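Internalin (Listeria monocytogenes serotype 4b, PDB 4FMZ) is a leucine-rich repeat protein that probably takes part in adhesion to and invasion of host cells. Local coordinates at residues 66-71 with 88-93; 109-114 with 131-136. All coordinates share one frame; numbering follows the deposited sequence.

Contact 1 of 2, residues 66-71 with 88-93; sequences TNLEYL and VKLTNL
Leu90 pushes its CD2 methyl into a hollow walled by Leu68, Leu71 and the backbone between them. CD2 of Leu90 lies 4.0 Å from CG of Leu68 and 3.9 Å from CB of Leu71, and it also rests against the carbonyl oxygens of Leu68 and Glu69. Further along the strands, Leu71 and Leu93 run side by side with CG anti to the backbone N in both (chi1 175° and 178°), and CD2 of Leu71 meets CD1 of Leu93 at 3.8 Å. On the other face of the strands, CB of Asn92 fits obliquely against CD2 of the Tyr70 ring, whose plane is 27° from that of the amide. The extended chain of Lys89 lies over the carbonyl of Thr66 and carries NZ to OD1 of Asn67, a 2.7 Å hydrogen bond. One water links the backbones, donating to the carbonyls of Thr66 and Leu68 and accepting from Lys89 N. Glu69 O is gripped by two donors, Thr91 N at 2.8 Å on a lone pair and Asn92 N at 3.0 Å nearly head-on; Leu71 N then bonds to Asn92 O. Strands 70-72 and 92-94 are thus joined in parallel, with strand 48-50 flanking the first and strand 114-116 the second, while from the loops Leu84 touches Leu71 and Leu106 touches Leu93.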
loop_
_atom_site.group_PDB
_atom_site.type_symbol
_atom_site.label_atom_id
_atom_site.label_comp_id
_atom_site.label_asym_id
_atom_site.label_seq_id
_atom_site.Cartn_x
_atom_site.Cartn_y
_atom_site.Cartn_z
ATOM N N THR A 66 25.695 -8.174 15.478
ATOM C CA THR A 66 25.402 -7.010 16.307
ATOM C C THR A 66 25.450 -5.683 15.544
ATOM O O THR A 66 24.776 -4.752 15.983
ATOM C CB THR A 66 26.294 -6.981 17.534
ATOM O OG1 THR A 66 27.660 -7.073 17.127
ATOM C CG2 THR A 66 25.954 -8.089 18.514
ATOM N N ASN A 67 26.152 -5.602 14.388
ATOM C CA ASN A 67 26.197 -4.355 13.623
ATOM C C ASN A 67 25.214 -4.334 12.452
ATOM O O ASN A 67 25.265 -3.419 11.629
ATOM C CB ASN A 67 27.606 -4.091 13.138
ATOM C CG ASN A 67 28.508 -3.634 14.249
ATOM O OD1 ASN A 67 28.155 -2.803 15.087
ATOM N ND2 ASN A 67 29.681 -4.220 14.304
ATOM N N LEU A 68 24.319 -5.325 12.380
ATOM C CA LEU A 68 23.323 -5.436 11.311
ATOM C C LEU A 68 22.353 -4.271 11.368
ATOM O O LEU A 68 21.780 -3.988 12.426
ATOM C CB LEU A 68 22.569 -6.770 11.416
ATOM C CG LEU A 68 21.764 -7.238 10.215
ATOM C CD1 LEU A 68 22.673 -7.573 9.020
ATOM C CD2 LEU A 68 20.946 -8.450 10.586
ATOM N N GLU A 69 22.196 -3.589 10.224
ATOM C CA GLU A 69 21.312 -2.432 10.061
ATOM C C GLU A 69 20.187 -2.741 9.088
ATOM O O GLU A 69 19.094 -2.198 9.211
ATOM C CB GLU A 69 22.103 -1.234 9.518
ATOM C CG GLU A 69 23.173 -0.665 10.439
ATOM C CD GLU A 69 24.020 0.419 9.793
ATOM O OE1 GLU A 69 23.573 1.017 8.785
ATOM O OE2 GLU A 69 25.131 0.682 10.301
ATOM N N TYR A 70 20.478 -3.585 8.093
ATOM C CA TYR A 70 19.555 -3.930 7.024
ATOM C C TYR A 70 19.446 -5.449 6.918
ATOM O O TYR A 70 20.441 -6.140 6.718
ATOM C CB TYR A 70 20.063 -3.286 5.718
ATOM C CG TYR A 70 19.246 -3.501 4.464
ATOM C CD1 TYR A 70 19.207 -4.745 3.838
ATOM C CD2 TYR A 70 18.655 -2.424 3.805
ATOM C CE1 TYR A 70 18.537 -4.929 2.631
ATOM C CE2 TYR A 70 17.984 -2.597 2.595
ATOM C CZ TYR A 70 17.910 -3.854 2.022
ATOM O OH TYR A 70 17.265 -4.028 0.826
ATOM N N LEU A 71 18.228 -5.962 7.064
ATOM C CA LEU A 71 17.986 -7.389 7.020
ATOM C C LEU A 71 16.751 -7.690 6.209
ATOM O O LEU A 71 15.664 -7.212 6.543
ATOM C CB LEU A 71 17.853 -7.956 8.449
ATOM C CG LEU A 71 17.481 -9.441 8.545
ATOM C CD1 LEU A 71 18.580 -10.337 7.976
ATOM C CD2 LEU A 71 17.172 -9.815 9.962
ATOM N N VAL A 88 19.550 -4.067 18.014
ATOM C CA VAL A 88 19.044 -2.703 18.184
ATOM C C VAL A 88 19.577 -1.706 17.135
ATOM O O VAL A 88 19.029 -0.613 17.060
ATOM C CB VAL A 88 19.257 -2.184 19.631
ATOM C CG1 VAL A 88 18.468 -3.040 20.632
ATOM C CG2 VAL A 88 20.747 -2.122 19.995
ATOM N N LYS A 89 20.587 -2.069 16.305
ATOM C CA LYS A 89 21.055 -1.159 15.242
ATOM C C LYS A 89 20.218 -1.314 13.947
ATOM O O LYS A 89 20.447 -0.590 12.972
ATOM C CB LYS A 89 22.536 -1.387 14.936
ATOM C CG LYS A 89 23.477 -0.846 16.002
ATOM C CD LYS A 89 24.922 -0.954 15.499
ATOM C CE LYS A 89 25.945 -0.368 16.427
ATOM N NZ LYS A 89 27.276 -0.302 15.774
ATOM N N LEU A 90 19.255 -2.255 13.933
ATOM C CA LEU A 90 18.386 -2.462 12.769
ATOM C C LEU A 90 17.553 -1.212 12.458
ATOM O O LEU A 90 16.881 -0.660 13.347
ATOM C CB LEU A 90 17.441 -3.668 12.957
ATOM C CG LEU A 90 18.044 -5.050 12.730
ATOM C CD1 LEU A 90 17.065 -6.123 13.175
ATOM C CD2 LEU A 90 18.460 -5.257 11.268
ATOM N N THR A 91 17.634 -0.768 11.193
ATOM C CA THR A 91 16.884 0.371 10.665
ATOM C C THR A 91 15.903 -0.128 9.598
ATOM O O THR A 91 14.817 0.433 9.475
ATOM C CB THR A 91 17.815 1.464 10.110
ATOM O OG1 THR A 91 18.588 0.936 9.032
ATOM C CG2 THR A 91 18.715 2.085 11.182
ATOM N N ASN A 92 16.295 -1.169 8.824
ATOM C CA ASN A 92 15.482 -1.759 7.755
ATOM C C ASN A 92 15.293 -3.246 7.994
ATOM O O ASN A 92 16.271 -3.996 8.027
ATOM C CB ASN A 92 16.111 -1.514 6.373
ATOM C CG ASN A 92 16.371 -0.060 6.055
ATOM O OD1 ASN A 92 17.083 0.656 6.770
ATOM N ND2 ASN A 92 15.816 0.409 4.957
ATOM N N LEU A 93 14.039 -3.671 8.181
ATOM C CA LEU A 93 13.722 -5.073 8.443
ATOM C C LEU A 93 12.565 -5.521 7.553
ATOM O O LEU A 93 11.442 -5.018 7.697
ATOM C CB LEU A 93 13.394 -5.253 9.944
ATOM C CG LEU A 93 12.989 -6.642 10.438
ATOM C CD1 LEU A 93 14.057 -7.694 10.114
ATOM C CD2 LEU A 93 12.762 -6.610 11.934
HETATM O O HOH W 1 21.920 -4.653 15.185
#

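Contact 2 of 2, residues 109-114 with 131-136; sequences LTNLRE and LTKMYS
Arg113 curls back over the neighbouring turn, its chain bent at chi2 and chi3, so that NE reaches the carbonyl oxygen of Lys133 at 2.8 Å. This oxygen sits at the guanidinium edge, near its plane, although the N-H approach is bent to 140°. The fold of the chain also lays CD of Arg113 against CB of Lys133 and brings NH2 to CB and CD1 of Tyr135. Guanidinium and phenol ring stand almost perpendicular, 82° apart, and meet obliquely. Lys133 crosses the arginine obliquely, fully extended alongside Asn111 and pointing in the same direction as that asparagine; its CD passes the carbonyl of Thr110 and its NZ donates to OD1 of Asn111 at 2.9 Å. Asn111 ND2 in turn binds Val88 O.

On the buried side, the selenomethionine Met134 is bent at both chi2 and chi3, which sets SE 3.4 Å from Arg113 O and tucks the CE methyl against CB of Leu112. Leu112 and Leu131 lie parallel, CD1 to CD1, while CD2 of Leu131 presses on the carbonyl of Leu109, 3.3 Å from its oxygen. A water bridges Thr110 O, Leu112 O and Lys133 N. Arg113 O takes two backbone donors, Tyr135 N and Ser136 N, and beyond it CG of Glu114 touches CB of Ser136, with the carboxylate's OE1 bonded to Tyr94 OH. Two type I turns, 109-112 and 131-134, each followed by the entry into a short parallel strand, stacked with leucine and methionine inward and polar side chains outward, are characteristic of successive coils of a leucine-rich repeat solenoid.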
loop_
_atom_site.group_PDB
_atom_site.type_symbol
_atom_site.label_atom_id
_atom_site.label_comp_id
_atom_site.label_asym_id
_atom_site.label_seq_id
_atom_site.Cartn_x
_atom_site.Cartn_y
_atom_site.Cartn_z
ATOM N N LEU A 109 13.592 -2.622 19.157
ATOM C CA LEU A 109 14.255 -2.183 17.920
ATOM C C LEU A 109 13.773 -0.771 17.543
ATOM O O LEU A 109 13.260 -0.540 16.446
ATOM C CB LEU A 109 14.042 -3.207 16.783
ATOM C CG LEU A 109 14.297 -4.696 17.100
ATOM C CD1 LEU A 109 14.205 -5.542 15.837
ATOM C CD2 LEU A 109 15.665 -4.912 17.752
ATOM N N THR A 110 14.018 0.191 18.460
ATOM C CA THR A 110 13.542 1.580 18.377
ATOM C C THR A 110 14.255 2.425 17.299
ATOM O O THR A 110 13.840 3.561 17.085
ATOM C CB THR A 110 13.585 2.242 19.747
ATOM O OG1 THR A 110 14.911 2.158 20.301
ATOM C CG2 THR A 110 12.562 1.637 20.706
ATOM N N ASN A 111 15.267 1.881 16.590
ATOM C CA ASN A 111 15.889 2.619 15.483
ATOM C C ASN A 111 15.261 2.217 14.127
ATOM O O ASN A 111 15.649 2.752 13.082
ATOM C CB ASN A 111 17.394 2.424 15.466
ATOM C CG ASN A 111 18.063 3.096 16.631
ATOM O OD1 ASN A 111 17.731 4.222 17.017
ATOM N ND2 ASN A 111 19.003 2.399 17.230
ATOM N N LEU A 112 14.276 1.297 14.148
ATOM C CA LEU A 112 13.605 0.858 12.922
ATOM C C LEU A 112 12.906 2.036 12.202
ATOM O O LEU A 112 12.196 2.832 12.827
ATOM C CB LEU A 112 12.595 -0.260 13.211
ATOM C CG LEU A 112 13.162 -1.682 13.290
ATOM C CD1 LEU A 112 12.080 -2.660 13.701
ATOM C CD2 LEU A 112 13.803 -2.112 11.959
ATOM N N ARG A 113 13.198 2.165 10.901
ATOM C CA ARG A 113 12.657 3.193 10.013
ATOM C C ARG A 113 11.728 2.539 8.986
ATOM O O ARG A 113 10.674 3.094 8.640
ATOM C CB ARG A 113 13.801 3.946 9.298
ATOM C CG ARG A 113 14.825 4.626 10.207
ATOM C CD ARG A 113 14.293 5.778 11.056
ATOM N NE ARG A 113 13.415 6.722 10.345
ATOM C CZ ARG A 113 13.832 7.700 9.542
ATOM N NH1 ARG A 113 15.126 7.853 9.283
ATOM N NH2 ARG A 113 12.955 8.516 8.972
ATOM N N GLU A 114 12.121 1.352 8.504
ATOM C CA GLU A 114 11.336 0.601 7.522
ATOM C C GLU A 114 11.109 -0.824 8.017
ATOM O O GLU A 114 12.072 -1.541 8.322
ATOM C CB GLU A 114 12.019 0.595 6.146
ATOM C CG GLU A 114 12.177 1.966 5.517
ATOM C CD GLU A 114 12.409 1.980 4.019
ATOM O OE1 GLU A 114 12.057 0.984 3.343
ATOM O OE2 GLU A 114 12.946 2.998 3.520
ATOM N N LEU A 131 8.151 2.128 18.544
ATOM C CA LEU A 131 8.961 2.277 17.335
ATOM C C LEU A 131 8.572 3.591 16.646
ATOM O O LEU A 131 8.121 3.608 15.497
ATOM C CB LEU A 131 8.790 1.054 16.411
ATOM C CG LEU A 131 8.972 -0.343 17.049
ATOM C CD1 LEU A 131 9.010 -1.428 15.994
ATOM C CD2 LEU A 131 10.244 -0.417 17.896
ATOM N N THR A 132 8.804 4.701 17.365
ATOM C CA THR A 132 8.383 6.071 17.027
ATOM C C THR A 132 9.233 6.723 15.930
ATOM O O THR A 132 8.888 7.823 15.500
ATOM C CB THR A 132 8.374 6.937 18.294
ATOM O OG1 THR A 132 9.680 6.918 18.878
ATOM C CG2 THR A 132 7.340 6.468 19.306
ATOM N N LYS A 133 10.302 6.052 15.456
ATOM C CA LYS A 133 11.105 6.554 14.336
ATOM C C LYS A 133 10.579 5.991 12.993
ATOM O O LYS A 133 11.100 6.357 11.936
ATOM C CB LYS A 133 12.593 6.194 14.506
ATOM C CG LYS A 133 13.330 6.992 15.570
ATOM C CD LYS A 133 14.810 6.635 15.502
ATOM C CE LYS A 133 15.658 7.323 16.534
ATOM N NZ LYS A 133 17.084 6.930 16.388
HETATM N N MSE A 134 9.567 5.092 13.035
HETATM C CA MSE A 134 9.007 4.443 11.832
HETATM C C MSE A 134 8.641 5.466 10.744
HETATM O O MSE A 134 7.951 6.449 11.015
HETATM C CB MSE A 134 7.764 3.591 12.168
HETATM C CG MSE A 134 7.465 2.505 11.117
HETATM SE SE MSE A 134 8.889 1.178 10.875
HETATM C CE MSE A 134 8.844 0.379 12.669
ATOM N N TYR A 135 9.155 5.226 9.530
ATOM C CA TYR A 135 8.960 6.053 8.341
ATOM C C TYR A 135 8.078 5.317 7.329
ATOM O O TYR A 135 7.231 5.944 6.698
ATOM C CB TYR A 135 10.320 6.414 7.725
ATOM C CG TYR A 135 10.247 7.197 6.431
ATOM C CD1 TYR A 135 10.180 8.585 6.439
ATOM C CD2 TYR A 135 10.355 6.557 5.198
ATOM C CE1 TYR A 135 10.179 9.317 5.253
ATOM C CE2 TYR A 135 10.330 7.278 4.004
ATOM C CZ TYR A 135 10.242 8.660 4.039
ATOM O OH TYR A 135 10.238 9.400 2.882
ATOM N N SER A 136 8.276 4.002 7.165
ATOM C CA SER A 136 7.498 3.194 6.233
ATOM C C SER A 136 7.145 1.854 6.869
ATOM O O SER A 136 8.035 1.118 7.292
ATOM C CB SER A 136 8.269 2.988 4.935
ATOM O OG SER A 136 7.511 2.190 4.042
HETATM O O HOH W 2 11.489 3.278 15.526
HETATM O O HOH W 3 9.368 2.712 1.950
#

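Contacts 1 and 2 join equivalent parts of successive coils, and both combine a buried apolar side with a polar, more exposed one. The two adjoin directly: Thr91 O and Arg113 N, and Leu93 N and Glu114 O, make probable backbone hydrogen bonds, so 88-93 and 109-114 continue one stack. A lysine-asparagine bond, a bridging water and a carbonyl with two donors recur in each. Their chemistry differs in the side chains at the contact. Contact 1 has leucines alone inside and an aromatic ring against an amide on the strand face; contact 2 places a methionine, here as selenomethionine, inside and a folded arginine outside, and buries somewhat more surface, 596 against 497 Å².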